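Local coordinates for protein esterase (Alcaligenes sp., PDB 1QLW) that probably hydrolyses carboxylic esters, as a bacterial esterase with the alpha/beta-hydrolase fold, at residues A[86-89]-A[90-94]; A[303-306]-A[307-310]; A[314-317]-A[318-322]. One frame throughout, in Å; residues are numbered along the deposited sequence.

Interaction 1: A[86-89]-A[90-94]; sequences MGWD and EYFLR
The first turns of helix 88-94, with Gly87 at the N-cap, bring Met86 against Glu90, Tyr91 and Arg94. Met86 reaches across this turn with its chain extended to SD and bent at the last torsion (chi3 -65°), which lays CE against the Glu90-Arg94 ion pair, 3.5 Å from both Glu90 OE2 and Arg94 NE. Its sulfur comes to the edge of the Tyr91 ring, Met86 SD to Tyr91 CD1 being 3.9 Å, a Met-aromatic contact. Next to the methyl, Arg94 grips Glu90 side-on, with NE and NH2 both bonded to OE2 and the carboxylate oxygen close to the guanidinium plane; the NE to OE2 distance is 2.8 Å. The other oxygen, Glu90 OE1, takes a 2.7 Å bond from a water that also accepts from Gly87 N, so the carboxylate is tied to the start of the helix as well. On another side of the helix, Trp88 and Phe92, one turn apart, lie side by side, with Trp88 CB over the Phe92 face, 4.2 Å from its centroid. Helical bonds run from Tyr91 N to Gly87 O and from Phe92 N to Trp88 O. The helix lies in the crossover between parallel strands 65-68 and 99-103; Trp88 and Tyr91 face helix 306-319, while Asp89 and Leu93 turn to strands 43-57 and 99-103.

Interaction 2: A[303-306]-A[307-310]; sequences DRNN and LQVA
Asn306 and Asn305 bury the most surface here, followed by Leu307, where a type I turn from Asp303 to Asn306 runs straight into helix 306-319. Asn306 lies alongside Leu307, both side chains pointing the same way. Its CG sits between the backbone N and the carbonyl carbon (chi1 69°), which turns the amide back toward the loop side of the helix start and leaves Asn306 OD1 3.6 Å from Leu307 CG. The amide nitrogen faces elsewhere: Asn306 ND2 is hydrogen-bonded to the carbonyl oxygens of Met301 and Met86, two bonds that fix the rotation of the buried group. Its own carbonyl is also doubly used, since Asn306 O accepts from Ala310 N at 2.9 Å and from the indole NE1 of Trp88.

Asn305 holds the N-cap position, yet its side chain makes no capping bond; OD1 accepts instead from Asn296 ND2. The same torsion class as in Asn306 (chi1 69°) lifts this amide toward the next turn, where Asn305 ND2 lies 3.9 Å from Val309 CG2. The backbone carries the helix onward, Val309 N meeting Asn305 O almost straight on at 3.1 Å, with a C=O...N angle of 164°. At Leu307 the first-turn N-H is met by water: Leu307 N donates to a water at 2.9 Å, and that water donates in turn to Arg304 O, bridging the turn and the helix start.

Around this junction, Leu307 and Ala310 pack on Tyr91 of helix 88-94, and Val309 and Ala310 on its Trp88. Asn305 and Gln308 instead touch Val293, in the loop between strand 283-287 and helix 306-319.

Interaction 3: A[314-317]-A[318-322]; sequences LDWI and GRNTA
Asn320 lays its amide over one face of the Trp316 indole as helix 306-319 ends. The two planes are 23° apart, and the amide nitrogen sits toward the rim of the ring system, with Asn320 ND2 3.3 Å from Trp316 CE2. Asn320 CB stands almost squarely over the six-membered ring, a CH-pi contact of 4.0 Å to its centroid. Asn320 ND2 also turns an N-H to the backbone, 2.9 Å from Trp316 O and nearly straight at 165°, with the carbonyl oxygen in the amide plane. With CG beside the backbone N (chi1 -73°), the amide is swung back along the last turn to make both contacts.

Next to it, Ile317 O accepts from two donors on opposite faces of its carbonyl plane, Thr321 OG1 at 2.8 Å and Asn320 N at 3.1 Å. Thr321 CG2 meanwhile touches Ile317 CG2. On the outer side, Arg319 bends at chi3 to bring NE and NH2 side-on to Asp315; both donate to OD2, the shorter being Arg319 NH2 to Asp315 OD2 at 2.6 Å.

Farther out, Lys282 NZ donates to Asn320 OD1, helping to hold the amide's orientation, while Trp316 packs on Val227 and Pro247, and Ile317 on Ile65 and Val201.

Chemically, side-chain donors from Asn320 and Thr321 help serve carbonyls of the last helical turn, where regular backbone bonding gives out. The exposed Asp315-Arg319 ion pair would largely balance charge within the helix, and the lysine would probably polarise the Asn320 amide, strengthening its N-H as a donor.

Overall arrangement
Interaction 1 comes first along the chain, on helix 88-94; interactions 2 and 3 follow on helix 306-319, at its start and its end, with centres about 18 Å apart. The centres of interactions 1 and 2 are about 11 Å apart, and two hydrogen bonds through Asn306 join them directly. Interaction 3, about 17 Å from interaction 1 between centres, meets it through Leu314 against Phe92 and Tyr91. The two helices thus pack together beside the mixed sheet of the alpha/beta-hydrolase fold, linking the crossover between strands 65-68 and 99-103 to the C-terminal helix.

Interaction 1: A[86-89]-A[90-94]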
loop_
_atom_site.group_PDB
_atom_site.type_symbol
_atom_site.label_atom_id
_atom_site.label_comp_id
_atom_site.label_asym_id
_atom_site.label_seq_id
_atom_site.Cartn_x
_atom_site.Cartn_y
_atom_site.Cartn_z
ATOM N N MET A 86 -16.183 -2.660 9.598
ATOM C CA MET A 86 -16.263 -1.919 8.351
ATOM C C MET A 86 -15.684 -0.512 8.539
ATOM O O MET A 86 -15.987 0.201 9.504
ATOM C CB MET A 86 -17.747 -1.805 7.954
ATOM C CG MET A 86 -17.937 -1.245 6.558
ATOM S SD MET A 86 -19.673 -1.110 6.109
ATOM C CE MET A 86 -20.151 -2.841 6.091
ATOM N N GLY A 87 -14.854 -0.133 7.592
ATOM C CA GLY A 87 -14.271 1.205 7.582
ATOM C C GLY A 87 -15.084 2.125 6.670
ATOM O O GLY A 87 -16.055 1.750 6.014
ATOM N N TRP A 88 -14.602 3.370 6.600
ATOM C CA TRP A 88 -15.284 4.361 5.791
ATOM C C TRP A 88 -15.177 4.071 4.308
ATOM O O TRP A 88 -16.114 4.400 3.568
ATOM C CB TRP A 88 -14.783 5.769 6.075
ATOM C CG TRP A 88 -15.257 6.369 7.360
ATOM C CD1 TRP A 88 -15.997 5.797 8.356
ATOM C CD2 TRP A 88 -14.983 7.702 7.797
ATOM N NE1 TRP A 88 -16.203 6.685 9.380
ATOM C CE2 TRP A 88 -15.604 7.880 9.048
ATOM C CE3 TRP A 88 -14.291 8.789 7.239
ATOM C CZ2 TRP A 88 -15.526 9.068 9.769
ATOM C CZ3 TRP A 88 -14.223 9.966 7.969
ATOM C CH2 TRP A 88 -14.838 10.097 9.220
ATOM N N ASP A 89 -14.080 3.500 3.831
ATOM C CA ASP A 89 -14.013 3.201 2.399
ATOM C C ASP A 89 -15.160 2.294 1.956
ATOM O O ASP A 89 -15.960 2.627 1.078
ATOM C CB ASP A 89 -12.647 2.575 2.207
ATOM C CG ASP A 89 -12.414 2.252 0.785
ATOM O OD1 ASP A 89 -13.089 2.752 -0.126
ATOM O OD2 ASP A 89 -11.469 1.447 0.613
ATOM N N GLU A 90 -15.315 1.144 2.634
ATOM C CA GLU A 90 -16.385 0.219 2.308
ATOM C C GLU A 90 -17.748 0.838 2.565
ATOM O O GLU A 90 -18.683 0.657 1.779
ATOM C CB GLU A 90 -16.238 -1.057 3.142
ATOM C CG GLU A 90 -17.339 -2.059 2.851
ATOM C CD GLU A 90 -17.254 -3.381 3.551
ATOM O OE1 GLU A 90 -16.240 -3.660 4.217
ATOM O OE2 GLU A 90 -18.232 -4.162 3.446
ATOM N N TYR A 91 -17.896 1.573 3.657
ATOM C CA TYR A 91 -19.188 2.179 3.973
ATOM C C TYR A 91 -19.595 3.172 2.895
ATOM O O TYR A 91 -20.744 3.189 2.435
ATOM C CB TYR A 91 -19.151 2.849 5.337
ATOM C CG TYR A 91 -20.508 3.278 5.820
ATOM C CD1 TYR A 91 -21.486 2.339 6.087
ATOM C CD2 TYR A 91 -20.796 4.599 6.088
ATOM C CE1 TYR A 91 -22.709 2.714 6.614
ATOM C CE2 TYR A 91 -22.007 5.002 6.606
ATOM C CZ TYR A 91 -22.964 4.045 6.885
ATOM O OH TYR A 91 -24.179 4.388 7.431
ATOM N N PHE A 92 -18.645 4.006 2.454
ATOM C CA PHE A 92 -18.946 4.988 1.421
ATOM C C PHE A 92 -19.375 4.290 0.134
ATOM O O PHE A 92 -20.328 4.730 -0.525
ATOM C CB PHE A 92 -17.742 5.893 1.167
ATOM C CG PHE A 92 -17.425 6.869 2.263
ATOM C CD1 PHE A 92 -18.123 6.976 3.447
ATOM C CD2 PHE A 92 -16.362 7.736 2.099
ATOM C CE1 PHE A 92 -17.782 7.889 4.419
ATOM C CE2 PHE A 92 -16.013 8.669 3.063
ATOM C CZ PHE A 92 -16.732 8.746 4.233
ATOM N N LEU A 93 -18.697 3.199 -0.225
ATOM C CA LEU A 93 -19.083 2.423 -1.410
ATOM C C LEU A 93 -20.509 1.908 -1.273
ATOM O O LEU A 93 -21.314 1.983 -2.210
ATOM C CB LEU A 93 -18.141 1.230 -1.583
ATOM C CG LEU A 93 -16.716 1.592 -1.926
ATOM C CD1 LEU A 93 -15.817 0.383 -1.810
ATOM C CD2 LEU A 93 -16.650 2.160 -3.333
ATOM N N ARG A 94 -20.857 1.384 -0.095
ATOM C CA ARG A 94 -22.188 0.852 0.177
ATOM C C ARG A 94 -23.247 1.942 0.155
ATOM O O ARG A 94 -24.412 1.685 -0.153
ATOM C CB ARG A 94 -22.196 0.086 1.498
ATOM C CG ARG A 94 -21.446 -1.230 1.402
ATOM C CD ARG A 94 -21.438 -1.960 2.735
ATOM N NE ARG A 94 -20.755 -3.248 2.634
ATOM C CZ ARG A 94 -21.336 -4.379 2.258
ATOM N NH1 ARG A 94 -22.620 -4.426 1.933
ATOM N NH2 ARG A 94 -20.590 -5.468 2.174
HETATM O O HOH W 1 -14.125 -2.518 5.539
#

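Interaction 2: A[303-306]-A[307-310]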
loop_
_atom_site.group_PDB
_atom_site.type_symbol
_atom_site.label_atom_id
_atom_site.label_comp_id
_atom_site.label_asym_id
_atom_site.label_seq_id
_atom_site.Cartn_x
_atom_site.Cartn_y
_atom_site.Cartn_z
ATOM N N ASP A 303 -13.213 4.617 15.063
ATOM C CA ASP A 303 -13.874 4.545 16.350
ATOM C C ASP A 303 -15.088 3.627 16.299
ATOM O O ASP A 303 -15.597 3.262 15.234
ATOM C CB ASP A 303 -14.240 5.961 16.803
ATOM C CG ASP A 303 -13.125 6.785 17.437
ATOM O OD1 ASP A 303 -12.047 6.240 17.711
ATOM O OD2 ASP A 303 -13.399 7.996 17.636
ATOM N N ARG A 304 -15.601 3.250 17.477
ATOM C CA ARG A 304 -16.719 2.321 17.561
ATOM C C ARG A 304 -17.991 2.884 16.940
ATOM O O ARG A 304 -18.842 2.124 16.483
ATOM C CB ARG A 304 -16.924 1.889 19.011
ATOM C CG ARG A 304 -15.805 0.996 19.526
ATOM C CD ARG A 304 -16.071 0.525 20.954
ATOM N NE ARG A 304 -16.158 1.606 21.915
ATOM C CZ ARG A 304 -17.229 2.185 22.432
ATOM N NH1 ARG A 304 -18.457 1.791 22.120
ATOM N NH2 ARG A 304 -17.061 3.163 23.311
ATOM N N ASN A 305 -18.162 4.199 16.959
ATOM C CA ASN A 305 -19.294 4.872 16.339
ATOM C C ASN A 305 -18.858 5.483 15.003
ATOM O O ASN A 305 -19.479 6.443 14.539
ATOM C CB ASN A 305 -19.872 5.945 17.268
ATOM C CG ASN A 305 -18.916 7.096 17.422
ATOM O OD1 ASN A 305 -17.701 6.947 17.267
ATOM N ND2 ASN A 305 -19.420 8.284 17.723
ATOM N N ASN A 306 -17.911 4.849 14.300
ATOM C CA ASN A 306 -17.438 5.432 13.052
ATOM C C ASN A 306 -18.524 5.568 12.013
ATOM O O ASN A 306 -18.402 6.484 11.176
ATOM C CB ASN A 306 -16.226 4.688 12.511
ATOM C CG ASN A 306 -16.482 3.286 12.015
ATOM O OD1 ASN A 306 -17.396 2.605 12.474
ATOM N ND2 ASN A 306 -15.641 2.842 11.076
ATOM N N LEU A 307 -19.535 4.716 11.979
ATOM C CA LEU A 307 -20.573 4.848 10.952
ATOM C C LEU A 307 -21.550 5.965 11.294
ATOM O O LEU A 307 -22.115 6.581 10.380
ATOM C CB LEU A 307 -21.281 3.519 10.700
ATOM C CG LEU A 307 -20.345 2.350 10.367
ATOM C CD1 LEU A 307 -21.156 1.146 9.930
ATOM C CD2 LEU A 307 -19.334 2.715 9.290
ATOM N N GLN A 308 -21.753 6.250 12.585
ATOM C CA GLN A 308 -22.534 7.404 13.004
ATOM C C GLN A 308 -21.842 8.682 12.503
ATOM O O GLN A 308 -22.475 9.607 11.983
ATOM C CB GLN A 308 -22.651 7.440 14.521
ATOM C CG GLN A 308 -23.453 8.601 15.072
ATOM C CD GLN A 308 -23.519 8.664 16.571
ATOM O OE1 GLN A 308 -24.551 9.093 17.130
ATOM N NE2 GLN A 308 -22.474 8.282 17.259
ATOM N N VAL A 309 -20.517 8.751 12.681
ATOM C CA VAL A 309 -19.747 9.909 12.219
ATOM C C VAL A 309 -19.804 9.988 10.704
ATOM O O VAL A 309 -20.017 11.062 10.112
ATOM C CB VAL A 309 -18.315 9.870 12.753
ATOM C CG1 VAL A 309 -17.522 11.055 12.209
ATOM C CG2 VAL A 309 -18.290 9.843 14.276
ATOM N N ALA A 310 -19.636 8.849 10.031
ATOM C CA ALA A 310 -19.712 8.840 8.570
ATOM C C ALA A 310 -21.059 9.365 8.078
ATOM O O ALA A 310 -21.110 10.122 7.096
ATOM C CB ALA A 310 -19.471 7.445 8.016
HETATM O O HOH W 2 -20.387 2.700 13.942
#

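Interaction 3: A[314-317]-A[318-322]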
loop_
_atom_site.group_PDB
_atom_site.type_symbol
_atom_site.label_atom_id
_atom_site.label_comp_id
_atom_site.label_asym_id
_atom_site.label_seq_id
_atom_site.Cartn_x
_atom_site.Cartn_y
_atom_site.Cartn_z
ATOM N N LEU A 314 -21.589 12.251 5.373
ATOM C CA LEU A 314 -22.265 11.973 4.108
ATOM C C LEU A 314 -23.529 12.805 3.934
ATOM O O LEU A 314 -23.841 13.257 2.833
ATOM C CB LEU A 314 -22.566 10.485 3.962
ATOM C CG LEU A 314 -21.348 9.567 3.878
ATOM C CD1 LEU A 314 -21.790 8.116 3.860
ATOM C CD2 LEU A 314 -20.499 9.889 2.653
ATOM N N ASP A 315 -24.244 13.037 5.037
ATOM C CA ASP A 315 -25.423 13.911 4.989
ATOM C C ASP A 315 -25.005 15.306 4.537
ATOM O O ASP A 315 -25.643 15.931 3.684
ATOM C CB ASP A 315 -26.116 13.985 6.344
ATOM C CG ASP A 315 -27.218 15.023 6.412
ATOM O OD1 ASP A 315 -28.323 14.770 5.892
ATOM O OD2 ASP A 315 -26.985 16.112 6.980
ATOM N N TRP A 316 -23.903 15.817 5.082
ATOM C CA TRP A 316 -23.387 17.120 4.689
ATOM C C TRP A 316 -22.965 17.111 3.229
ATOM O O TRP A 316 -23.299 18.040 2.482
ATOM C CB TRP A 316 -22.244 17.545 5.613
ATOM C CG TRP A 316 -21.679 18.891 5.244
ATOM C CD1 TRP A 316 -22.056 20.097 5.738
ATOM C CD2 TRP A 316 -20.648 19.160 4.291
ATOM N NE1 TRP A 316 -21.329 21.101 5.156
ATOM C CE2 TRP A 316 -20.464 20.561 4.250
ATOM C CE3 TRP A 316 -19.854 18.342 3.469
ATOM C CZ2 TRP A 316 -19.526 21.153 3.415
ATOM C CZ3 TRP A 316 -18.938 18.957 2.648
ATOM C CH2 TRP A 316 -18.772 20.344 2.628
ATOM N N ILE A 317 -22.262 16.060 2.797
ATOM C CA ILE A 317 -21.833 16.004 1.400
ATOM C C ILE A 317 -23.039 16.029 0.474
ATOM O O ILE A 317 -23.065 16.778 -0.500
ATOM C CB ILE A 317 -20.979 14.760 1.120
ATOM C CG1 ILE A 317 -19.634 14.882 1.845
ATOM C CG2 ILE A 317 -20.782 14.589 -0.380
ATOM C CD1 ILE A 317 -18.769 13.639 1.787
ATOM N N GLY A 318 -24.090 15.283 0.817
ATOM C CA GLY A 318 -25.297 15.257 -0.006
ATOM C C GLY A 318 -25.962 16.616 -0.106
ATOM O O GLY A 318 -26.503 16.972 -1.156
ATOM N N ARG A 319 -25.942 17.411 0.954
ATOM C CA ARG A 319 -26.541 18.737 0.955
ATOM C C ARG A 319 -25.683 19.765 0.237
ATOM O O ARG A 319 -26.187 20.824 -0.143
ATOM C CB ARG A 319 -26.820 19.204 2.387
ATOM C CG ARG A 319 -27.936 18.451 3.087
ATOM C CD ARG A 319 -28.189 19.029 4.476
ATOM N NE ARG A 319 -27.277 18.443 5.450
ATOM C CZ ARG A 319 -26.476 19.079 6.284
ATOM N NH1 ARG A 319 -26.440 20.402 6.292
ATOM N NH2 ARG A 319 -25.695 18.395 7.105
ATOM N N ASN A 320 -24.395 19.521 0.047
ATOM C CA ASN A 320 -23.472 20.511 -0.471
ATOM C C ASN A 320 -22.853 20.125 -1.797
ATOM O O ASN A 320 -21.834 20.663 -2.221
ATOM C CB ASN A 320 -22.368 20.763 0.576
ATOM C CG ASN A 320 -22.953 21.555 1.726
ATOM O OD1 ASN A 320 -23.041 22.779 1.616
ATOM N ND2 ASN A 320 -23.410 20.920 2.786
ATOM N N THR A 321 -23.480 19.181 -2.473
ATOM C CA THR A 321 -23.072 18.709 -3.779
ATOM C C THR A 321 -24.365 18.667 -4.610
ATOM O O THR A 321 -24.316 18.281 -5.763
ATOM C CB THR A 321 -22.454 17.303 -3.817
ATOM O OG1 THR A 321 -23.380 16.394 -3.205
ATOM C CG2 THR A 321 -21.104 17.220 -3.138
ATOM N N ALA A 322 -25.470 18.965 -3.938
ATOM C CA ALA A 322 -26.799 18.987 -4.496
ATOM C C ALA A 322 -26.857 19.725 -5.829
ATOM O O ALA A 322 -27.943 19.852 -6.404
ATOM C CB ALA A 322 -27.775 19.639 -3.514
#